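PDB 4RZL: restriction endonuclease LpnPI from Legionella pneumophila subsp. pneumophila str. Philadelphia 1, which probably binds and cuts DNA bearing modified cytosines, the chain here being its N-terminal DNA-recognition domain, which has an SRA-like fold. Local coordinates for residues A[22-27]-A[147-152]; A[66-71]-A[130-135]. All blocks are in the same frame, centred on the assembly; numbering follows the deposited sequence.

Interaction 1 (A[22-27]-A[147-152]); sequences LIIDAV and VQFKGV
F149 is sandwiched: CB of L22 stands over one face of its ring, 3.9 Å from the centroid in a CH-pi contact, while the backbone N of G151 lies over the centre of the opposite face. CG of F149 is anti to its backbone N (chi1 178°), and the ring lies against the type II turn I23–A26, with C of I23 and N of I24 at its edge, in plane. A flat, apolar ring suits this slot. Beside it, CD1 of I24 folds back to 3.4 Å from CA of G151, a tight spot that glycine makes possible. Main-chain bonds hold the turn against the strand: N of D25 gives a short but bent bond of 2.7 Å to O of F149, and N of F149 reaches O of A26. The amide of Q148 offers NE2 to O of D25 at 3.0 Å. The K150 chain is bent at chi2 and chi3, turning CD and CE back toward D25; NZ then meets OD1 from above the carboxylate plane in a 2.9 Å salt bridge, and bonds OE1 of Q148 at 2.8 Å. Farther out, the backbone of L22 is hydrogen-bonded to V193 of the antiparallel strand 192-193, and V27 forms an antiparallel non-hydrogen-bonded pair with Q148, leading the turn onto strand 147-155 of the mixed sheet. By binding carboxylate and amide together on the partly exposed side, K150 would be expected to stabilise D25 as the anion.

Interaction 2 (A[66-71]-A[130-135]); sequences IVLYTN and PPIFIF
I66 and I132 sit side by side in adjacent parallel strands, CB of I66 being 4.0 Å from CG1 of I132, and this end of the contact is the more closely packed. CD1 of I66 reaches CG of P130 at 3.7 Å, and CG of L68 meets CG2 of I132 at 3.8 Å. With CG of L68 anti to its carbonyl carbon (chi1 -56°), the branch point comes up against I132. Branched aliphatic chains suit this face, since L115 of helix 108-119 packs on I66, P130 and I132. On the other face V67 meets two phenylalanines: CG2 lies 4.1 Å from CB of F133, whose ring leads away from the strand 66-70, and CG1 touches CD1 of F135 at 3.7 Å. P131 has no N-H to give, but its O accepts the bond from N of I66 at 3.0 Å. The ladder ends more loosely, with N of T70 3.2 Å from O of F135. Here CD1 of the partly exposed Y69 ring touches O of F135 and, farther off, its CB, the side chains crossing at about a right angle. OG1 of T70 turns to D79 and N of M72. Four successive parallel pairs, with I66, L68, F133 and F135 each bonding through both N and O, form a parallel step in the largely antiparallel mixed sheet of the SRA-like recognition domain.

In the fold
Interactions 1 and 2, whose centres lie about 10 Å apart, meet through the adjacent antiparallel strands 132-137 and 147-155, which follow each other in the chain. Their join is polar and apolar: N of K150 lies 2.8 Å from O of I134, and N of I134 lies 3.0 Å from O of G151, both probable hydrogen bonds. Beside them, CG2 of V147 packs 3.6 Å from CD2 of F135, and the F135 and F149 rings meet with planes at about 55°. Interaction 2 lies near the centre of the chain, about 2 Å from it, whereas interaction 1 brings the N-terminal turn onto the same sheet.

Interaction 1 (A[22-27]-A[147-152])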
ATOM      1  N   LEU A  22      13.830   1.220  -0.587  1.00 14.36           N
ATOM      2  CA  LEU A  22      12.668   1.448   0.275  1.00 17.76           C
ATOM      3  C   LEU A  22      12.890   0.823   1.660  1.00 17.08           C
ATOM      4  O   LEU A  22      12.973  -0.398   1.807  1.00 17.07           O
ATOM      5  CB  LEU A  22      11.384   0.896  -0.364  1.00 12.84           C
ATOM      6  CG  LEU A  22      10.818   1.773  -1.494  1.00 15.53           C
ATOM      7  CD1 LEU A  22       9.674   1.058  -2.229  1.00 11.51           C
ATOM      8  CD2 LEU A  22      10.355   3.113  -0.916  1.00 11.60           C
ATOM      9  N   ILE A  23      12.981   1.679   2.668  1.00 11.73           N
ATOM     10  CA  ILE A  23      13.321   1.278   4.034  1.00 14.94           C
ATOM     11  C   ILE A  23      12.166   1.551   4.997  1.00 14.48           C
ATOM     12  O   ILE A  23      11.587   2.634   4.969  1.00 16.79           O
ATOM     13  CB  ILE A  23      14.580   2.023   4.517  1.00 16.08           C
ATOM     14  CG1 ILE A  23      15.795   1.558   3.705  1.00 17.96           C
ATOM     15  CG2 ILE A  23      14.825   1.789   6.022  1.00 14.43           C
ATOM     16  CD1 ILE A  23      17.060   2.319   4.003  1.00 29.83           C
ATOM     17  N   ILE A  24      11.840   0.566   5.833  1.00 14.05           N
ATOM     18  CA  ILE A  24      10.751   0.683   6.802  1.00 13.49           C
ATOM     19  C   ILE A  24      10.828   1.996   7.576  1.00 17.80           C
ATOM     20  O   ILE A  24      11.843   2.302   8.210  1.00 13.37           O
ATOM     21  CB  ILE A  24      10.742  -0.493   7.799  1.00 13.42           C
ATOM     22  CG1 ILE A  24      10.226  -1.764   7.118  1.00 11.70           C
ATOM     23  CG2 ILE A  24       9.885  -0.152   9.026  1.00 11.10           C
ATOM     24  CD1 ILE A  24       8.764  -1.683   6.692  1.00 11.07           C
ATOM     25  N   ASP A  25       9.757   2.777   7.445  1.00 11.78           N
ATOM     26  CA  ASP A  25       9.542   4.055   8.126  1.00 13.36           C
ATOM     27  C   ASP A  25      10.539   5.157   7.768  1.00 15.59           C
ATOM     28  O   ASP A  25      10.587   6.188   8.432  1.00 14.53           O
ATOM     29  CB  ASP A  25       9.502   3.844   9.637  1.00 16.13           C
ATOM     30  CG  ASP A  25       8.258   3.083  10.075  1.00 23.00           C
ATOM     31  OD1 ASP A  25       7.294   3.020   9.272  1.00 15.08           O
ATOM     32  OD2 ASP A  25       8.232   2.565  11.211  1.00 15.99           O
ATOM     33  N   ALA A  26      11.306   4.959   6.704  1.00 11.19           N
ATOM     34  CA  ALA A  26      12.135   6.036   6.177  1.00 14.61           C
ATOM     35  C   ALA A  26      11.220   7.056   5.493  1.00 17.36           C
ATOM     36  O   ALA A  26      10.140   6.700   5.031  1.00 12.00           O
ATOM     37  CB  ALA A  26      13.177   5.500   5.207  1.00 13.07           C
ATOM     38  N   VAL A  27      11.653   8.310   5.435  1.00 13.83           N
ATOM     39  CA  VAL A  27      10.862   9.390   4.847  1.00 15.51           C
ATOM     40  C   VAL A  27      11.449   9.801   3.502  1.00 19.67           C
ATOM     41  O   VAL A  27      12.669   9.893   3.342  1.00 16.43           O
ATOM     42  CB  VAL A  27      10.799  10.607   5.800  1.00 16.31           C
ATOM     43  CG1 VAL A  27      10.298  11.857   5.088  1.00 16.46           C
ATOM     44  CG2 VAL A  27       9.932  10.277   7.031  1.00 17.06           C
ATOM     45  N   VAL A 147       6.525  11.616   1.832  1.00 21.68           N
ATOM     46  CA  VAL A 147       5.861  10.396   2.289  1.00 19.29           C
ATOM     47  C   VAL A 147       6.775   9.507   3.144  1.00 21.90           C
ATOM     48  O   VAL A 147       7.994   9.675   3.169  1.00 16.80           O
ATOM     49  CB  VAL A 147       5.340   9.536   1.100  1.00 21.92           C
ATOM     50  CG1 VAL A 147       4.382  10.344   0.240  1.00 24.47           C
ATOM     51  CG2 VAL A 147       6.502   8.970   0.256  1.00 11.37           C
ATOM     52  N   GLN A 148       6.162   8.566   3.852  1.00 18.34           N
ATOM     53  CA  GLN A 148       6.889   7.587   4.638  1.00 13.88           C
ATOM     54  C   GLN A 148       6.498   6.192   4.166  1.00 12.00           C
ATOM     55  O   GLN A 148       5.319   5.915   3.984  1.00 14.00           O
ATOM     56  CB  GLN A 148       6.589   7.772   6.121  1.00 12.28           C
ATOM     57  CG  GLN A 148       7.269   6.751   7.034  1.00 15.77           C
ATOM     58  CD  GLN A 148       6.875   6.916   8.494  1.00 19.19           C
ATOM     59  OE1 GLN A 148       5.692   6.997   8.823  1.00 15.49           O
ATOM     60  NE2 GLN A 148       7.874   7.007   9.373  1.00 15.54           N
ATOM     61  N   PHE A 149       7.487   5.339   3.927  1.00 10.38           N
ATOM     62  CA  PHE A 149       7.254   3.941   3.561  1.00 10.95           C
ATOM     63  C   PHE A 149       6.892   3.123   4.811  1.00 17.02           C
ATOM     64  O   PHE A 149       7.633   3.121   5.798  1.00 17.80           O
ATOM     65  CB  PHE A 149       8.497   3.382   2.868  1.00 14.70           C
ATOM     66  CG  PHE A 149       8.398   1.929   2.477  1.00 11.67           C
ATOM     67  CD1 PHE A 149       7.457   1.501   1.550  1.00 12.98           C
ATOM     68  CD2 PHE A 149       9.282   0.996   3.016  1.00 11.34           C
ATOM     69  CE1 PHE A 149       7.369   0.149   1.181  1.00 12.47           C
ATOM     70  CE2 PHE A 149       9.215  -0.356   2.642  1.00 12.55           C
ATOM     71  CZ  PHE A 149       8.252  -0.776   1.722  1.00 13.82           C
ATOM     72  N   LYS A 150       5.751   2.442   4.786  1.00 15.60           N
ATOM     73  CA  LYS A 150       5.301   1.694   5.965  1.00 14.90           C
ATOM     74  C   LYS A 150       5.492   0.182   5.818  1.00 16.50           C
ATOM     75  O   LYS A 150       5.290  -0.553   6.772  1.00 15.56           O
ATOM     76  CB  LYS A 150       3.830   1.985   6.255  1.00 10.20           C
ATOM     77  CG  LYS A 150       3.491   3.482   6.338  1.00 10.57           C
ATOM     78  CD  LYS A 150       4.364   4.185   7.358  1.00 13.80           C
ATOM     79  CE  LYS A 150       3.959   3.833   8.795  1.00 14.73           C
ATOM     80  NZ  LYS A 150       4.862   4.475   9.820  1.00 17.02           N
ATOM     81  N   GLY A 151       5.850  -0.276   4.620  1.00 11.22           N
ATOM     82  CA  GLY A 151       6.178  -1.681   4.409  1.00 17.60           C
ATOM     83  C   GLY A 151       5.566  -2.364   3.195  1.00 13.97           C
ATOM     84  O   GLY A 151       4.746  -1.778   2.477  1.00 14.89           O
ATOM     85  N   VAL A 152       5.982  -3.610   2.979  1.00 12.40           N
ATOM     86  CA  VAL A 152       5.399  -4.504   1.980  1.00 13.05           C
ATOM     87  C   VAL A 152       4.234  -5.223   2.649  1.00 16.16           C
ATOM     88  O   VAL A 152       4.396  -5.753   3.752  1.00 12.50           O
ATOM     89  CB  VAL A 152       6.403  -5.569   1.472  1.00 15.25           C
ATOM     90  CG1 VAL A 152       5.776  -6.417   0.346  1.00 11.57           C
ATOM     91  CG2 VAL A 152       7.714  -4.936   1.037  1.00 12.41           C
TER

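Interaction 2 (A[66-71]-A[130-135])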
ATOM      1  N   ILE A  66       1.224  -3.052  -6.501  1.00 15.12           N
ATOM      2  CA  ILE A  66       0.218  -2.098  -6.080  1.00 13.86           C
ATOM      3  C   ILE A  66       0.763  -1.193  -4.983  1.00 17.62           C
ATOM      4  O   ILE A  66       1.381  -1.652  -4.028  1.00 14.96           O
ATOM      5  CB  ILE A  66      -1.044  -2.823  -5.604  1.00 17.13           C
ATOM      6  CG1 ILE A  66      -1.775  -3.415  -6.819  1.00 19.21           C
ATOM      7  CG2 ILE A  66      -1.935  -1.886  -4.819  1.00 11.73           C
ATOM      8  CD1 ILE A  66      -2.874  -4.335  -6.455  1.00 24.05           C
ATOM      9  N   VAL A  67       0.529   0.102  -5.121  1.00 12.26           N
ATOM     10  CA  VAL A  67       0.886   1.027  -4.071  1.00 12.76           C
ATOM     11  C   VAL A  67      -0.395   1.579  -3.443  1.00 18.27           C
ATOM     12  O   VAL A  67      -1.326   1.983  -4.143  1.00 18.05           O
ATOM     13  CB  VAL A  67       1.776   2.186  -4.597  1.00 16.30           C
ATOM     14  CG1 VAL A  67       1.876   3.288  -3.571  1.00 12.86           C
ATOM     15  CG2 VAL A  67       3.151   1.669  -4.961  1.00 11.60           C
ATOM     16  N   LEU A  68      -0.443   1.551  -2.119  1.00 13.50           N
ATOM     17  CA  LEU A  68      -1.521   2.160  -1.366  1.00 13.34           C
ATOM     18  C   LEU A  68      -0.983   3.390  -0.683  1.00 17.31           C
ATOM     19  O   LEU A  68       0.029   3.328   0.017  1.00 18.33           O
ATOM     20  CB  LEU A  68      -2.101   1.201  -0.325  1.00 13.53           C
ATOM     21  CG  LEU A  68      -2.614  -0.136  -0.853  1.00 17.91           C
ATOM     22  CD1 LEU A  68      -3.211  -0.928   0.307  1.00 19.40           C
ATOM     23  CD2 LEU A  68      -3.618   0.090  -1.971  1.00 11.92           C
ATOM     24  N   TYR A  69      -1.674   4.506  -0.868  1.00 13.01           N
ATOM     25  CA  TYR A  69      -1.224   5.770  -0.325  1.00 13.79           C
ATOM     26  C   TYR A  69      -2.357   6.429   0.447  1.00 22.82           C
ATOM     27  O   TYR A  69      -3.481   6.532  -0.042  1.00 19.01           O
ATOM     28  CB  TYR A  69      -0.718   6.681  -1.459  1.00 19.73           C
ATOM     29  CG  TYR A  69      -0.482   8.087  -1.007  1.00 24.01           C
ATOM     30  CD1 TYR A  69       0.546   8.370  -0.127  1.00 26.35           C
ATOM     31  CD2 TYR A  69      -1.291   9.131  -1.441  1.00 30.33           C
ATOM     32  CE1 TYR A  69       0.773   9.647   0.315  1.00 24.25           C
ATOM     33  CE2 TYR A  69      -1.068  10.425  -1.005  1.00 32.53           C
ATOM     34  CZ  TYR A  69      -0.023  10.672  -0.124  1.00 30.19           C
ATOM     35  OH  TYR A  69       0.238  11.937   0.340  1.00 28.01           O
ATOM     36  N   THR A  70      -2.069   6.863   1.666  1.00 17.58           N
ATOM     37  CA  THR A  70      -3.083   7.531   2.453  1.00 20.96           C
ATOM     38  C   THR A  70      -2.501   8.749   3.169  1.00 28.23           C
ATOM     39  O   THR A  70      -1.331   8.756   3.559  1.00 17.19           O
ATOM     40  CB  THR A  70      -3.703   6.588   3.494  1.00 23.74           C
ATOM     41  OG1 THR A  70      -4.542   7.349   4.369  1.00 31.78           O
ATOM     42  CG2 THR A  70      -2.633   5.910   4.318  1.00 19.28           C
ATOM     43  N   ASN A  71      -3.315   9.778   3.359  1.00 27.78           N
ATOM     44  CA  ASN A  71      -2.836  10.967   4.049  1.00 27.80           C
ATOM     45  C   ASN A  71      -3.076  10.907   5.558  1.00 33.11           C
ATOM     46  O   ASN A  71      -2.549  11.732   6.302  1.00 39.59           O
ATOM     47  CB  ASN A  71      -3.463  12.236   3.454  1.00 38.76           C
ATOM     48  CG  ASN A  71      -4.974  12.293   3.609  1.00 46.24           C
ATOM     49  OD1 ASN A  71      -5.556  11.697   4.521  1.00 43.77           O
ATOM     50  ND2 ASN A  71      -5.619  13.034   2.715  1.00 54.77           N
ATOM     51  N   PRO A 130      -0.221  -9.322  -6.293  1.00 17.97           N
ATOM     52  CA  PRO A 130       1.106  -8.732  -6.433  1.00 18.34           C
ATOM     53  C   PRO A 130       1.622  -8.185  -5.107  1.00 16.46           C
ATOM     54  O   PRO A 130       0.866  -8.068  -4.150  1.00 16.40           O
ATOM     55  CB  PRO A 130       0.868  -7.590  -7.416  1.00 21.75           C
ATOM     56  CG  PRO A 130      -0.496  -7.112  -7.035  1.00 23.85           C
ATOM     57  CD  PRO A 130      -1.275  -8.335  -6.587  1.00 18.45           C
ATOM     58  N   PRO A 131       2.905  -7.824  -5.060  1.00 19.08           N
ATOM     59  CA  PRO A 131       3.384  -7.100  -3.889  1.00 14.79           C
ATOM     60  C   PRO A 131       2.577  -5.823  -3.688  1.00 16.39           C
ATOM     61  O   PRO A 131       2.165  -5.183  -4.658  1.00 14.01           O
ATOM     62  CB  PRO A 131       4.828  -6.761  -4.257  1.00 14.35           C
ATOM     63  CG  PRO A 131       5.201  -7.737  -5.270  1.00 21.45           C
ATOM     64  CD  PRO A 131       3.980  -8.080  -6.034  1.00 17.20           C
ATOM     65  N   ILE A 132       2.344  -5.459  -2.438  1.00 13.84           N
ATOM     66  CA  ILE A 132       1.688  -4.196  -2.138  1.00 15.80           C
ATOM     67  C   ILE A 132       2.637  -3.359  -1.293  1.00 14.26           C
ATOM     68  O   ILE A 132       3.189  -3.855  -0.299  1.00 16.64           O
ATOM     69  CB  ILE A 132       0.352  -4.407  -1.401  1.00 14.68           C
ATOM     70  CG1 ILE A 132      -0.657  -5.095  -2.323  1.00 20.19           C
ATOM     71  CG2 ILE A 132      -0.204  -3.086  -0.912  1.00 15.11           C
ATOM     72  CD1 ILE A 132      -1.887  -5.618  -1.605  1.00 18.73           C
ATOM     73  N   PHE A 133       2.871  -2.120  -1.722  1.00 11.22           N
ATOM     74  CA  PHE A 133       3.666  -1.168  -0.942  1.00 13.43           C
ATOM     75  C   PHE A 133       2.757  -0.114  -0.307  1.00 12.39           C
ATOM     76  O   PHE A 133       1.910   0.486  -0.989  1.00 12.74           O
ATOM     77  CB  PHE A 133       4.711  -0.459  -1.807  1.00 13.24           C
ATOM     78  CG  PHE A 133       5.816  -1.354  -2.331  1.00 16.31           C
ATOM     79  CD1 PHE A 133       5.930  -2.677  -1.934  1.00 13.05           C
ATOM     80  CD2 PHE A 133       6.725  -0.859  -3.247  1.00 12.12           C
ATOM     81  CE1 PHE A 133       6.937  -3.482  -2.427  1.00 17.48           C
ATOM     82  CE2 PHE A 133       7.741  -1.670  -3.754  1.00 18.27           C
ATOM     83  CZ  PHE A 133       7.841  -2.978  -3.345  1.00 15.19           C
ATOM     84  N   ILE A 134       2.942   0.128   0.987  1.00 10.85           N
ATOM     85  CA  ILE A 134       2.171   1.155   1.699  1.00 14.76           C
ATOM     86  C   ILE A 134       2.989   2.404   1.975  1.00 12.38           C
ATOM     87  O   ILE A 134       4.117   2.314   2.471  1.00 11.84           O
ATOM     88  CB  ILE A 134       1.636   0.635   3.049  1.00 15.26           C
ATOM     89  CG1 ILE A 134       0.804  -0.630   2.850  1.00 18.24           C
ATOM     90  CG2 ILE A 134       0.830   1.728   3.786  1.00 12.79           C
ATOM     91  CD1 ILE A 134       0.585  -1.396   4.156  1.00 24.01           C
ATOM     92  N   PHE A 135       2.439   3.565   1.622  1.00 11.12           N
ATOM     93  CA  PHE A 135       3.042   4.871   1.960  1.00 11.40           C
ATOM     94  C   PHE A 135       2.017   5.714   2.699  1.00 16.62           C
ATOM     95  O   PHE A 135       0.814   5.656   2.390  1.00 15.14           O
ATOM     96  CB  PHE A 135       3.505   5.642   0.709  1.00 13.53           C
ATOM     97  CG  PHE A 135       4.650   5.001  -0.039  1.00 12.14           C
ATOM     98  CD1 PHE A 135       4.413   4.038  -1.008  1.00 12.01           C
ATOM     99  CD2 PHE A 135       5.959   5.404   0.194  1.00 12.04           C
ATOM    100  CE1 PHE A 135       5.472   3.459  -1.719  1.00 17.28           C
ATOM    101  CE2 PHE A 135       7.019   4.839  -0.502  1.00 13.26           C
ATOM    102  CZ  PHE A 135       6.780   3.857  -1.459  1.00 14.71           C
TER